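CdiI immunity protein (Yersinia kristensenii ATCC 33638, PDB 5E3E) binds the CdiA-CT toxin, a bacterial member of the RNase A superfamily, and so probably protects the cell that makes it from the toxin's nuclease activity. Local coordinates at residues Pro8-Leu13 and Asn71-Ser76; Val24-Ala29 and Leu33-Ala38; Tyr54-Ser59 and Glu88-Ile93; Ile68-Asn71 and Tyr77-Pro80. All coordinates share one frame; numbering follows the deposited sequence.

Contact 1 (Pro8-Leu13 and Asn71-Ser76)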
loop_
_atom_site.group_PDB
_atom_site.type_symbol
_atom_site.label_atom_id
_atom_site.label_comp_id
_atom_site.label_asym_id
_atom_site.label_seq_id
_atom_site.Cartn_x
_atom_site.Cartn_y
_atom_site.Cartn_z
ATOM N N PRO A 8 -10.936 3.880 -6.295
ATOM C CA PRO A 8 -10.443 2.572 -5.874
ATOM C C PRO A 8 -9.282 2.046 -6.723
ATOM O O PRO A 8 -8.511 1.237 -6.237
ATOM C CB PRO A 8 -11.679 1.673 -6.008
ATOM C CG PRO A 8 -12.485 2.314 -7.074
ATOM C CD PRO A 8 -12.297 3.797 -6.836
ATOM N N TYR A 9 -9.205 2.429 -7.992
ATOM C CA TYR A 9 -8.194 1.846 -8.886
ATOM C C TYR A 9 -6.784 2.353 -8.570
ATOM O O TYR A 9 -5.831 1.591 -8.512
ATOM C CB TYR A 9 -8.580 2.000 -10.382
ATOM C CG TYR A 9 -9.819 1.224 -10.680
ATOM C CD1 TYR A 9 -9.745 -0.131 -10.938
ATOM C CD2 TYR A 9 -11.093 1.790 -10.534
ATOM C CE1 TYR A 9 -10.878 -0.890 -11.122
ATOM C CE2 TYR A 9 -12.250 1.019 -10.710
ATOM C CZ TYR A 9 -12.115 -0.332 -10.984
ATOM O OH TYR A 9 -13.217 -1.157 -11.160
ATOM N N LEU A 10 -6.669 3.641 -8.357
ATOM C CA LEU A 10 -5.418 4.227 -7.878
ATOM C C LEU A 10 -5.123 3.826 -6.453
ATOM O O LEU A 10 -3.970 3.585 -6.113
ATOM C CB LEU A 10 -5.429 5.751 -7.985
ATOM C CG LEU A 10 -4.839 6.325 -9.237
ATOM C CD1 LEU A 10 -5.014 7.838 -9.197
ATOM C CD2 LEU A 10 -3.353 5.944 -9.386
ATOM N N SER A 11 -6.145 3.728 -5.611
ATOM C CA SER A 11 -5.910 3.256 -4.231
ATOM C C SER A 11 -5.305 1.836 -4.260
ATOM O O SER A 11 -4.415 1.536 -3.499
ATOM C CB SER A 11 -7.172 3.264 -3.407
ATOM O OG SER A 11 -7.630 4.601 -3.299
ATOM N N TYR A 12 -5.798 0.982 -5.165
ATOM C CA TYR A 12 -5.304 -0.382 -5.291
ATOM C C TYR A 12 -3.832 -0.403 -5.723
ATOM O O TYR A 12 -3.024 -1.062 -5.060
ATOM C CB TYR A 12 -6.159 -1.178 -6.279
ATOM C CG TYR A 12 -5.681 -2.583 -6.516
ATOM C CD1 TYR A 12 -5.755 -3.544 -5.511
ATOM C CD2 TYR A 12 -5.131 -2.939 -7.711
ATOM C CE1 TYR A 12 -5.316 -4.844 -5.718
ATOM C CE2 TYR A 12 -4.668 -4.224 -7.923
ATOM C CZ TYR A 12 -4.773 -5.188 -6.944
ATOM O OH TYR A 12 -4.327 -6.503 -7.173
ATOM N N LEU A 13 -3.485 0.310 -6.810
ATOM C CA LEU A 13 -2.085 0.445 -7.192
ATOM C C LEU A 13 -1.216 0.943 -6.029
ATOM O O LEU A 13 -0.169 0.398 -5.758
ATOM C CB LEU A 13 -1.906 1.402 -8.359
ATOM C CG LEU A 13 -0.499 1.695 -8.863
ATOM C CD1 LEU A 13 0.145 0.412 -9.434
ATOM C CD2 LEU A 13 -0.574 2.794 -9.917
ATOM N N ASN A 71 -0.672 10.823 1.099
ATOM C CA ASN A 71 -1.383 10.720 2.358
ATOM C C ASN A 71 -2.806 10.213 2.280
ATOM O O ASN A 71 -3.186 9.357 3.072
ATOM C CB ASN A 71 -1.328 12.055 3.074
ATOM C CG ASN A 71 0.103 12.508 3.288
ATOM O OD1 ASN A 71 0.966 11.693 3.644
ATOM N ND2 ASN A 71 0.395 13.768 2.964
ATOM N N LYS A 72 -3.574 10.657 1.293
ATOM C CA LYS A 72 -4.970 10.234 1.201
ATOM C C LYS A 72 -5.070 8.877 0.525
ATOM O O LYS A 72 -5.586 7.931 1.112
ATOM C CB LYS A 72 -5.802 11.290 0.478
ATOM C CG LYS A 72 -5.735 12.639 1.174
ATOM C CD LYS A 72 -6.666 13.683 0.583
ATOM C CE LYS A 72 -6.699 14.935 1.435
ATOM N NZ LYS A 72 -6.922 16.153 0.605
ATOM N N LEU A 73 -4.516 8.760 -0.670
ATOM C CA LEU A 73 -4.428 7.427 -1.328
ATOM C C LEU A 73 -3.352 6.519 -0.695
ATOM O O LEU A 73 -3.382 5.317 -0.862
ATOM C CB LEU A 73 -4.206 7.583 -2.833
ATOM C CG LEU A 73 -5.285 8.355 -3.595
ATOM C CD1 LEU A 73 -4.893 8.562 -5.038
ATOM C CD2 LEU A 73 -6.630 7.649 -3.581
ATOM N N ASP A 74 -2.432 7.129 0.062
ATOM C CA ASP A 74 -1.497 6.443 0.945
ATOM C C ASP A 74 -0.432 5.612 0.241
ATOM O O ASP A 74 -0.105 4.506 0.727
ATOM C CB ASP A 74 -2.201 5.574 1.968
ATOM C CG ASP A 74 -1.318 5.314 3.212
ATOM O OD1 ASP A 74 -0.486 6.201 3.574
ATOM O OD2 ASP A 74 -1.437 4.210 3.834
ATOM N N CYS A 75 0.112 6.146 -0.853
ATOM C CA CYS A 75 1.282 5.556 -1.532
ATOM C C CYS A 75 2.476 5.465 -0.564
ATOM O O CYS A 75 2.772 6.447 0.113
ATOM C CB CYS A 75 1.685 6.441 -2.704
ATOM S SG CYS A 75 3.032 5.782 -3.713
ATOM N N SER A 76 3.171 4.317 -0.509
ATOM C CA SER A 76 4.380 4.190 0.383
ATOM C C SER A 76 5.667 4.632 -0.307
ATOM O O SER A 76 6.642 4.966 0.366
ATOM C CB SER A 76 4.582 2.740 0.854
ATOM O OG SER A 76 3.483 2.312 1.629
#
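L73 carries this contact from one side: its CA lies 5.3 Å from the CA of S11, the closest backbone approach of the two segments, and its CB bond is directed at helix 8-17. From CB the chain turns to place CG anti to the carbonyl carbon (chi1 -59°), and the two methyls then part to different neighbours. CD1 packs on L10, 4.1 Å from its CB. CD2 comes to 3.2 Å from S11 OG, a close approach of a methyl to a hydroxyl oxygen and not a hydrogen bond. The polar need of that oxygen is met just before its own helix: S11 OG sits anti to its carbonyl carbon (chi1 -63°) and is hydrogen-bonded to the backbone O of Y7. The leucine tip therefore meets a hydroxyl already engaged elsewhere. In the all-helical fold, L73 belongs to the passage from helix 62-72 into the loop that follows; D74, with phi 69°, is the first residue to leave helical angles. Outside the two segments, L73 also packs on I3, Y7 and L14, so several parts of the N-terminal region surround one side chain. The end of helix 62-72 and the residue after it are held to helix 8-17 as well, R15 NH2 bonding to K72 O and R15 NE to L73 O. One residue further on, the carboxylate of D74 leads away from residues 8-13 to form salt bridges with K26 and R92 of the toxin chain.

Contact 2 (Val24-Ala29 and Leu33-Ala38)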
loop_
_atom_site.group_PDB
_atom_site.type_symbol
_atom_site.label_atom_id
_atom_site.label_comp_id
_atom_site.label_asym_id
_atom_site.label_seq_id
_atom_site.Cartn_x
_atom_site.Cartn_y
_atom_site.Cartn_z
ATOM N N VAL A 24 11.150 -5.237 -2.070
ATOM C CA VAL A 24 11.406 -6.675 -1.830
ATOM C C VAL A 24 10.482 -7.571 -2.657
ATOM O O VAL A 24 10.898 -8.586 -3.228
ATOM C CB VAL A 24 11.264 -7.002 -0.330
ATOM C CG1 VAL A 24 11.773 -8.418 -0.095
ATOM C CG2 VAL A 24 12.045 -5.983 0.467
ATOM N N LEU A 25 9.227 -7.158 -2.783
ATOM C CA LEU A 25 8.254 -7.908 -3.559
ATOM C C LEU A 25 8.453 -7.787 -5.038
ATOM O O LEU A 25 8.349 -8.779 -5.755
ATOM C CB LEU A 25 6.821 -7.436 -3.289
ATOM C CG LEU A 25 6.198 -7.925 -2.015
ATOM C CD1 LEU A 25 4.975 -7.047 -1.701
ATOM C CD2 LEU A 25 5.831 -9.403 -2.150
ATOM N N PHE A 26 8.698 -6.567 -5.518
ATOM C CA PHE A 26 8.686 -6.326 -6.958
ATOM C C PHE A 26 9.980 -5.749 -7.515
ATOM O O PHE A 26 10.379 -6.055 -8.644
ATOM C CB PHE A 26 7.536 -5.369 -7.304
ATOM C CG PHE A 26 6.195 -5.793 -6.771
ATOM C CD1 PHE A 26 5.597 -6.968 -7.208
ATOM C CD2 PHE A 26 5.526 -5.015 -5.842
ATOM C CE1 PHE A 26 4.327 -7.332 -6.767
ATOM C CE2 PHE A 26 4.280 -5.374 -5.379
ATOM C CZ PHE A 26 3.667 -6.535 -5.836
ATOM N N GLY A 27 10.600 -4.873 -6.759
ATOM C CA GLY A 27 11.810 -4.202 -7.188
ATOM C C GLY A 27 11.627 -2.719 -7.189
ATOM O O GLY A 27 10.885 -2.181 -6.349
ATOM N N ASN A 28 12.296 -2.040 -8.112
ATOM C CA ASN A 28 12.224 -0.588 -8.161
ATOM C C ASN A 28 10.828 -0.121 -8.607
ATOM O O ASN A 28 9.963 -0.956 -8.865
ATOM C CB ASN A 28 13.359 0.028 -8.992
ATOM C CG ASN A 28 13.185 -0.157 -10.487
ATOM O OD1 ASN A 28 12.138 -0.548 -10.971
ATOM N ND2 ASN A 28 14.244 0.143 -11.237
ATOM N N ALA A 29 10.566 1.190 -8.625
ATOM C CA ALA A 29 9.212 1.660 -8.886
ATOM C C ALA A 29 8.722 1.210 -10.287
ATOM O O ALA A 29 7.569 0.838 -10.463
ATOM C CB ALA A 29 9.097 3.179 -8.713
ATOM N N LEU A 33 5.490 -1.182 -11.301
ATOM C CA LEU A 33 4.522 -0.895 -12.365
ATOM C C LEU A 33 4.440 -2.013 -13.365
ATOM O O LEU A 33 3.357 -2.367 -13.779
ATOM C CB LEU A 33 4.867 0.430 -13.079
ATOM C CG LEU A 33 4.790 1.691 -12.226
ATOM C CD1 LEU A 33 5.292 2.933 -12.956
ATOM C CD2 LEU A 33 3.395 1.887 -11.674
ATOM N N ALA A 34 5.566 -2.639 -13.709
ATOM C CA ALA A 34 5.546 -3.742 -14.653
ATOM C C ALA A 34 4.869 -4.969 -14.079
ATOM O O ALA A 34 4.195 -5.684 -14.807
ATOM C CB ALA A 34 6.948 -4.095 -15.110
ATOM N N ALA A 35 5.053 -5.233 -12.789
ATOM C CA ALA A 35 4.387 -6.359 -12.131
ATOM C C ALA A 35 2.862 -6.157 -12.112
ATOM O O ALA A 35 2.107 -7.102 -12.339
ATOM C CB ALA A 35 4.909 -6.532 -10.710
ATOM N N TYR A 36 2.427 -4.921 -11.834
ATOM C CA TYR A 36 1.016 -4.587 -11.895
ATOM C C TYR A 36 0.466 -4.837 -13.306
ATOM O O TYR A 36 -0.567 -5.485 -13.486
ATOM C CB TYR A 36 0.851 -3.146 -11.475
ATOM C CG TYR A 36 -0.486 -2.549 -11.743
ATOM C CD1 TYR A 36 -1.481 -2.576 -10.774
ATOM C CD2 TYR A 36 -0.736 -1.860 -12.905
ATOM C CE1 TYR A 36 -2.721 -1.998 -10.993
ATOM C CE2 TYR A 36 -1.973 -1.260 -13.132
ATOM C CZ TYR A 36 -2.960 -1.331 -12.185
ATOM O OH TYR A 36 -4.155 -0.713 -12.426
ATOM N N LYS A 37 1.169 -4.345 -14.293
ATOM C CA LYS A 37 0.713 -4.480 -15.660
ATOM C C LYS A 37 0.590 -5.951 -16.024
ATOM O O LYS A 37 -0.391 -6.343 -16.689
ATOM C CB LYS A 37 1.639 -3.761 -16.642
ATOM C CG LYS A 37 1.131 -3.902 -18.088
ATOM C CD LYS A 37 1.888 -3.055 -19.071
ATOM C CE LYS A 37 1.315 -3.340 -20.445
ATOM N NZ LYS A 37 1.998 -2.610 -21.534
ATOM N N ALA A 38 1.579 -6.758 -15.634
ATOM C CA ALA A 38 1.586 -8.173 -15.990
ATOM C C ALA A 38 0.502 -8.968 -15.279
ATOM O O ALA A 38 -0.060 -9.920 -15.849
ATOM C CB ALA A 38 2.940 -8.791 -15.695
#
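A29 O accepts a hydrogen bond from L33 N at 3.0 Å, with an N-H...O angle of 167°. This i to i+4 bond belongs to the first turn of helix 29-39. The side chain of L33 follows its own amide toward the same oxygen: with CG anti to the carbonyl carbon (chi1 -64°), L33 CG lies 3.4 Å from A29 O. Just before this turn N28 is the N-cap, its OD1 bonded to E31 N. The two segments join helix 22-25 to helix 29-39 through a short turn, in which the chain leaves the first helix at F26, passes G27 at phi 122° and enters the second. G27 takes backbone angles that suit a residue without a side chain. The second point of contact is apolar. F26 turns its ring back toward the new helix, where CD1 approaches A35 CB at 3.6 Å and CE1 at 4.1 Å; the methyl comes in obliquely to the ring. L25 CB lies over the centre of one ring face, 3.7 Å above the plane. Beyond the segments, the F26 ring meets that of Y17, and F26 packs on Y63 of the toxin chain.

Contact 3 (Tyr54-Ser59 and Glu88-Ile93)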
loop_
_atom_site.group_PDB
_atom_site.type_symbol
_atom_site.label_atom_id
_atom_site.label_comp_id
_atom_site.label_asym_id
_atom_site.label_seq_id
_atom_site.Cartn_x
_atom_site.Cartn_y
_atom_site.Cartn_z
ATOM N N TYR A 54 -8.503 11.950 -14.302
ATOM C CA TYR A 54 -9.381 12.807 -13.477
ATOM C C TYR A 54 -8.527 13.727 -12.601
ATOM O O TYR A 54 -8.891 14.891 -12.375
ATOM C CB TYR A 54 -10.327 12.005 -12.589
ATOM C CG TYR A 54 -11.553 11.531 -13.329
ATOM C CD1 TYR A 54 -12.492 12.458 -13.802
ATOM C CD2 TYR A 54 -11.809 10.187 -13.507
ATOM C CE1 TYR A 54 -13.623 12.044 -14.489
ATOM C CE2 TYR A 54 -12.931 9.757 -14.177
ATOM C CZ TYR A 54 -13.848 10.706 -14.661
ATOM O OH TYR A 54 -14.953 10.284 -15.365
ATOM N N LEU A 55 -7.393 13.229 -12.145
ATOM C CA LEU A 55 -6.516 14.068 -11.331
ATOM C C LEU A 55 -5.757 15.062 -12.160
ATOM O O LEU A 55 -5.701 16.231 -11.777
ATOM C CB LEU A 55 -5.524 13.230 -10.509
ATOM C CG LEU A 55 -6.157 12.355 -9.405
ATOM C CD1 LEU A 55 -5.066 11.527 -8.725
ATOM C CD2 LEU A 55 -6.957 13.130 -8.374
ATOM N N LEU A 56 -5.133 14.603 -13.252
ATOM C CA LEU A 56 -4.283 15.460 -14.051
ATOM C C LEU A 56 -5.078 16.648 -14.620
ATOM O O LEU A 56 -4.545 17.759 -14.748
ATOM C CB LEU A 56 -3.622 14.693 -15.200
ATOM C CG LEU A 56 -2.559 13.666 -14.876
ATOM C CD1 LEU A 56 -2.110 12.995 -16.182
ATOM C CD2 LEU A 56 -1.462 14.391 -14.117
ATOM N N ALA A 57 -6.333 16.415 -14.966
ATOM C CA ALA A 57 -7.149 17.433 -15.627
ATOM C C ALA A 57 -7.469 18.597 -14.734
ATOM O O ALA A 57 -7.859 19.656 -15.223
ATOM C CB ALA A 57 -8.459 16.832 -16.153
ATOM N N LEU A 58 -7.327 18.424 -13.424
ATOM C CA LEU A 58 -7.633 19.503 -12.500
ATOM C C LEU A 58 -6.486 20.519 -12.393
ATOM O O LEU A 58 -6.691 21.572 -11.876
ATOM C CB LEU A 58 -7.897 18.925 -11.111
ATOM C CG LEU A 58 -9.049 17.932 -10.976
ATOM C CD1 LEU A 58 -9.137 17.438 -9.540
ATOM C CD2 LEU A 58 -10.352 18.544 -11.444
ATOM N N SER A 59 -5.277 20.196 -12.858
ATOM C CA SER A 59 -4.109 21.097 -12.691
ATOM C C SER A 59 -3.953 21.624 -11.272
ATOM O O SER A 59 -3.832 22.832 -11.043
ATOM C CB SER A 59 -4.105 22.282 -13.650
ATOM O OG SER A 59 -4.134 21.832 -14.978
ATOM N N GLU A 88 4.252 14.988 -12.929
ATOM C CA GLU A 88 5.218 14.264 -13.769
ATOM C C GLU A 88 5.238 12.755 -13.425
ATOM O O GLU A 88 5.358 11.914 -14.305
ATOM C CB GLU A 88 6.597 14.891 -13.713
ATOM C CG GLU A 88 6.675 16.291 -14.323
ATOM C CD GLU A 88 6.068 16.422 -15.712
ATOM O OE1 GLU A 88 6.284 15.526 -16.548
ATOM O OE2 GLU A 88 5.355 17.431 -15.994
ATOM N N TRP A 89 5.127 12.403 -12.158
ATOM C CA TRP A 89 5.135 10.994 -11.790
ATOM C C TRP A 89 3.874 10.334 -12.340
ATOM O O TRP A 89 3.948 9.239 -12.885
ATOM C CB TRP A 89 5.226 10.761 -10.284
ATOM C CG TRP A 89 5.393 9.316 -9.984
ATOM C CD1 TRP A 89 6.302 8.472 -10.575
ATOM C CD2 TRP A 89 4.611 8.503 -9.109
ATOM N NE1 TRP A 89 6.148 7.195 -10.102
ATOM C CE2 TRP A 89 5.122 7.192 -9.189
ATOM C CE3 TRP A 89 3.572 8.770 -8.211
ATOM C CZ2 TRP A 89 4.613 6.150 -8.435
ATOM C CZ3 TRP A 89 3.064 7.732 -7.482
ATOM C CH2 TRP A 89 3.582 6.450 -7.579
ATOM N N LEU A 90 2.707 10.988 -12.205
ATOM C CA LEU A 90 1.483 10.370 -12.740
ATOM C C LEU A 90 1.572 10.177 -14.271
ATOM O O LEU A 90 1.061 9.180 -14.785
ATOM C CB LEU A 90 0.236 11.180 -12.403
ATOM C CG LEU A 90 -0.203 11.218 -10.938
ATOM C CD1 LEU A 90 -1.445 12.074 -10.755
ATOM C CD2 LEU A 90 -0.458 9.861 -10.383
ATOM N N LYS A 91 2.121 11.151 -14.985
ATOM C CA LYS A 91 2.278 11.037 -16.442
ATOM C C LYS A 91 3.196 9.862 -16.780
ATOM O O LYS A 91 2.936 9.096 -17.765
ATOM C CB LYS A 91 2.835 12.329 -17.042
ATOM C CG LYS A 91 1.812 13.466 -17.070
ATOM C CD LYS A 91 2.387 14.673 -17.806
ATOM C CE LYS A 91 1.322 15.748 -18.006
ATOM N NZ LYS A 91 1.778 16.948 -18.782
ATOM N N HIS A 92 4.228 9.693 -15.951
ATOM C CA HIS A 92 5.127 8.523 -16.083
ATOM C C HIS A 92 4.399 7.169 -15.860
ATOM O O HIS A 92 4.598 6.203 -16.641
ATOM C CB HIS A 92 6.302 8.670 -15.116
ATOM C CG HIS A 92 7.171 7.463 -15.044
ATOM N ND1 HIS A 92 8.062 7.119 -16.038
ATOM C CD2 HIS A 92 7.269 6.507 -14.103
ATOM C CE1 HIS A 92 8.696 6.010 -15.696
ATOM N NE2 HIS A 92 8.262 5.639 -14.504
ATOM N N ILE A 93 3.580 7.065 -14.819
ATOM C CA ILE A 93 2.815 5.818 -14.561
ATOM C C ILE A 93 1.964 5.528 -15.792
ATOM O O ILE A 93 1.969 4.432 -16.311
ATOM C CB ILE A 93 1.906 5.933 -13.345
ATOM C CG1 ILE A 93 2.727 6.054 -12.054
ATOM C CG2 ILE A 93 0.916 4.755 -13.270
ATOM C CD1 ILE A 93 1.844 6.388 -10.877
#
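L56 and L90 supply the main apolar packing between helix 42-56 and helix 86-96, whose segments come nearest at these residues, with 7.8 Å between their CA atoms. The two side chains slide past each other in opposite directions: L56 CD2 rests against L90 CB at 4.0 Å and L90 CD1 at 4.1 Å. L55 joins from the preceding position, crossing L90 at about a right angle, with the CD1 methyls of L55 and L90 4.2 Å apart. L90 CD1 consequently touches both leucines. Further packing of L55 on L10 and L69, and of L90 on I52, L65 and L69, joins this contact to helices 8-17, 42-56 and 62-72.

A second kind of contact is made by the aliphatic part of a charged residue. K91 CG lies 4.0 Å from L56 CD1, while the chain beyond CG stays extended (chi2 -174°, chi3 173°) and carries the ammonium group to a salt bridge with E87 on its own helix.

No hydrogen bond spans the two segments. Their attachment here rests on methyl and methylene packing, with L55 and L90 buried, L56 partly exposed and K91 at the exposed border, so direction-specific polar bonding contributes nothing across the interface.

Contact 4 (Ile68-Asn71 and Tyr77-Pro80)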
loop_
_atom_site.group_PDB
_atom_site.type_symbol
_atom_site.label_atom_id
_atom_site.label_comp_id
_atom_site.label_asym_id
_atom_site.label_seq_id
_atom_site.Cartn_x
_atom_site.Cartn_y
_atom_site.Cartn_z
ATOM N N ILE A 68 -2.680 14.215 -1.829
ATOM C CA ILE A 68 -3.615 13.210 -2.296
ATOM C C ILE A 68 -2.911 11.862 -2.517
ATOM O O ILE A 68 -3.380 10.822 -2.047
ATOM C CB ILE A 68 -4.306 13.676 -3.598
ATOM C CG1 ILE A 68 -5.349 14.786 -3.261
ATOM C CG2 ILE A 68 -5.000 12.539 -4.304
ATOM C CD1 ILE A 68 -5.692 15.698 -4.403
ATOM N N LEU A 69 -1.820 11.889 -3.260
ATOM C CA LEU A 69 -1.124 10.622 -3.610
ATOM C C LEU A 69 -0.463 9.941 -2.420
ATOM O O LEU A 69 -0.638 8.736 -2.219
ATOM C CB LEU A 69 -0.116 10.819 -4.732
ATOM C CG LEU A 69 -0.660 11.426 -6.026
ATOM C CD1 LEU A 69 0.462 11.561 -7.044
ATOM C CD2 LEU A 69 -1.772 10.592 -6.626
ATOM N N LEU A 70 0.297 10.709 -1.650
ATOM C CA LEU A 70 1.050 10.187 -0.512
ATOM C C LEU A 70 0.238 9.927 0.736
ATOM O O LEU A 70 0.469 8.924 1.391
ATOM C CB LEU A 70 2.235 11.109 -0.194
ATOM C CG LEU A 70 3.382 11.135 -1.190
ATOM C CD1 LEU A 70 4.464 12.065 -0.683
ATOM C CD2 LEU A 70 4.003 9.766 -1.476
ATOM N N ASN A 71 -0.672 10.823 1.099
ATOM C CA ASN A 71 -1.383 10.720 2.358
ATOM C C ASN A 71 -2.806 10.213 2.280
ATOM O O ASN A 71 -3.186 9.357 3.072
ATOM C CB ASN A 71 -1.328 12.055 3.074
ATOM C CG ASN A 71 0.103 12.508 3.288
ATOM O OD1 ASN A 71 0.966 11.693 3.644
ATOM N ND2 ASN A 71 0.395 13.768 2.964
ATOM N N TYR A 77 5.683 4.668 -1.640
ATOM C CA TYR A 77 6.855 5.085 -2.394
ATOM C C TYR A 77 6.982 6.598 -2.440
ATOM O O TYR A 77 6.025 7.300 -2.834
ATOM C CB TYR A 77 6.778 4.508 -3.804
ATOM C CG TYR A 77 7.755 5.100 -4.789
ATOM C CD1 TYR A 77 9.116 5.227 -4.463
ATOM C CD2 TYR A 77 7.334 5.519 -6.052
ATOM C CE1 TYR A 77 10.026 5.758 -5.377
ATOM C CE2 TYR A 77 8.234 6.054 -6.954
ATOM C CZ TYR A 77 9.561 6.163 -6.625
ATOM O OH TYR A 77 10.448 6.687 -7.576
ATOM N N TYR A 78 8.114 7.112 -1.923
ATOM C CA TYR A 78 8.343 8.558 -1.874
ATOM C C TYR A 78 8.893 9.028 -3.240
ATOM O O TYR A 78 10.094 9.335 -3.414
ATOM C CB TYR A 78 9.280 8.920 -0.729
ATOM C CG TYR A 78 9.329 10.390 -0.495
ATOM C CD1 TYR A 78 8.225 11.033 0.012
ATOM C CD2 TYR A 78 10.452 11.152 -0.854
ATOM C CE1 TYR A 78 8.234 12.400 0.221
ATOM C CE2 TYR A 78 10.458 12.536 -0.687
ATOM C CZ TYR A 78 9.345 13.136 -0.107
ATOM O OH TYR A 78 9.275 14.488 0.100
ATOM N N TYR A 79 7.994 9.057 -4.218
ATOM C CA TYR A 79 8.321 9.458 -5.594
ATOM C C TYR A 79 8.957 10.855 -5.730
ATOM O O TYR A 79 9.729 11.063 -6.670
ATOM C CB TYR A 79 7.089 9.306 -6.517
ATOM C CG TYR A 79 5.970 10.233 -6.142
ATOM C CD1 TYR A 79 5.937 11.561 -6.584
ATOM C CD2 TYR A 79 4.967 9.789 -5.303
ATOM C CE1 TYR A 79 4.922 12.441 -6.152
ATOM C CE2 TYR A 79 3.960 10.648 -4.864
ATOM C CZ TYR A 79 3.934 11.969 -5.313
ATOM O OH TYR A 79 2.908 12.835 -4.909
ATOM N N PRO A 80 8.721 11.801 -4.768
ATOM C CA PRO A 80 9.392 13.105 -4.991
ATOM C C PRO A 80 10.935 13.017 -5.018
ATOM O O PRO A 80 11.595 13.926 -5.528
ATOM C CB PRO A 80 8.872 13.966 -3.831
ATOM C CG PRO A 80 7.542 13.403 -3.558
ATOM C CD PRO A 80 7.771 11.924 -3.649
#
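L70 meets the loop 77-80 closely: its CD2 lies 3.5 Å from both Y77 O and Y79 CE2. Its CB bond does not aim straight at the loop, but with CG anti to the carbonyl carbon (chi1 -70°) the two methyls are carried to it. The branch point follows, with L70 CG 3.8 Å from Y79 CE2. L69 completes the close part: its side chain crosses that of Y79 at about a right angle, and CD1 reaches the phenol oxygen Y79 OH at 3.5 Å. Both leucines approach the ring obliquely. Chi1 of 65° puts Y79 CG between the backbone N and the carbonyl carbon, and the CB bond points toward the helix. The ring is held from other sides too: it stacks with W89, P80 CD lies 3.4 Å above one face, offset toward the rim, and its hydroxyl is hydrogen-bonded to S86.

The looser side begins at the other methyl of L70. CD1 stands 3.9 Å from Y78 CE1 and 4.4 Å from P80 CG, next to residues that are partly exposed. Y78 is the centre of an inverse gamma turn; it packs on R80 of the toxin chain, and its backbone hydrogen-bonds to that chain.

No hydrogen bond joins the two segments, so leucine methyls against tyrosine rings, the Y77 carbonyl and P80 account for the packing. Because the Y79 hydroxyl is satisfied by S86, its phenol can lie among aliphatic groups with its polar end paired, while the adjoining Y78 meets the toxin.

Overall arrangement
The four contacts tie together one compact all-helical domain with a radius of gyration of 12 Å. Contacts 1 and 4 are closest, their centres about 9 Å apart; they share N71 and helix 62-72. Contact 3 lies about 14 Å and 13 Å from them, centre to centre, and contact 2 is about 20 Å from contact 3, across the centre of the chain. In sequence, contact 2 falls between the two segments of contact 1, and contact 4 between those of contact 3, whereas contacts 1 and 3 alternate. The alternation brings segments far apart in sequence together in one compact fold, and contacts 1, 2 and 4 each include residues that touch the toxin, whereas contact 3 has none.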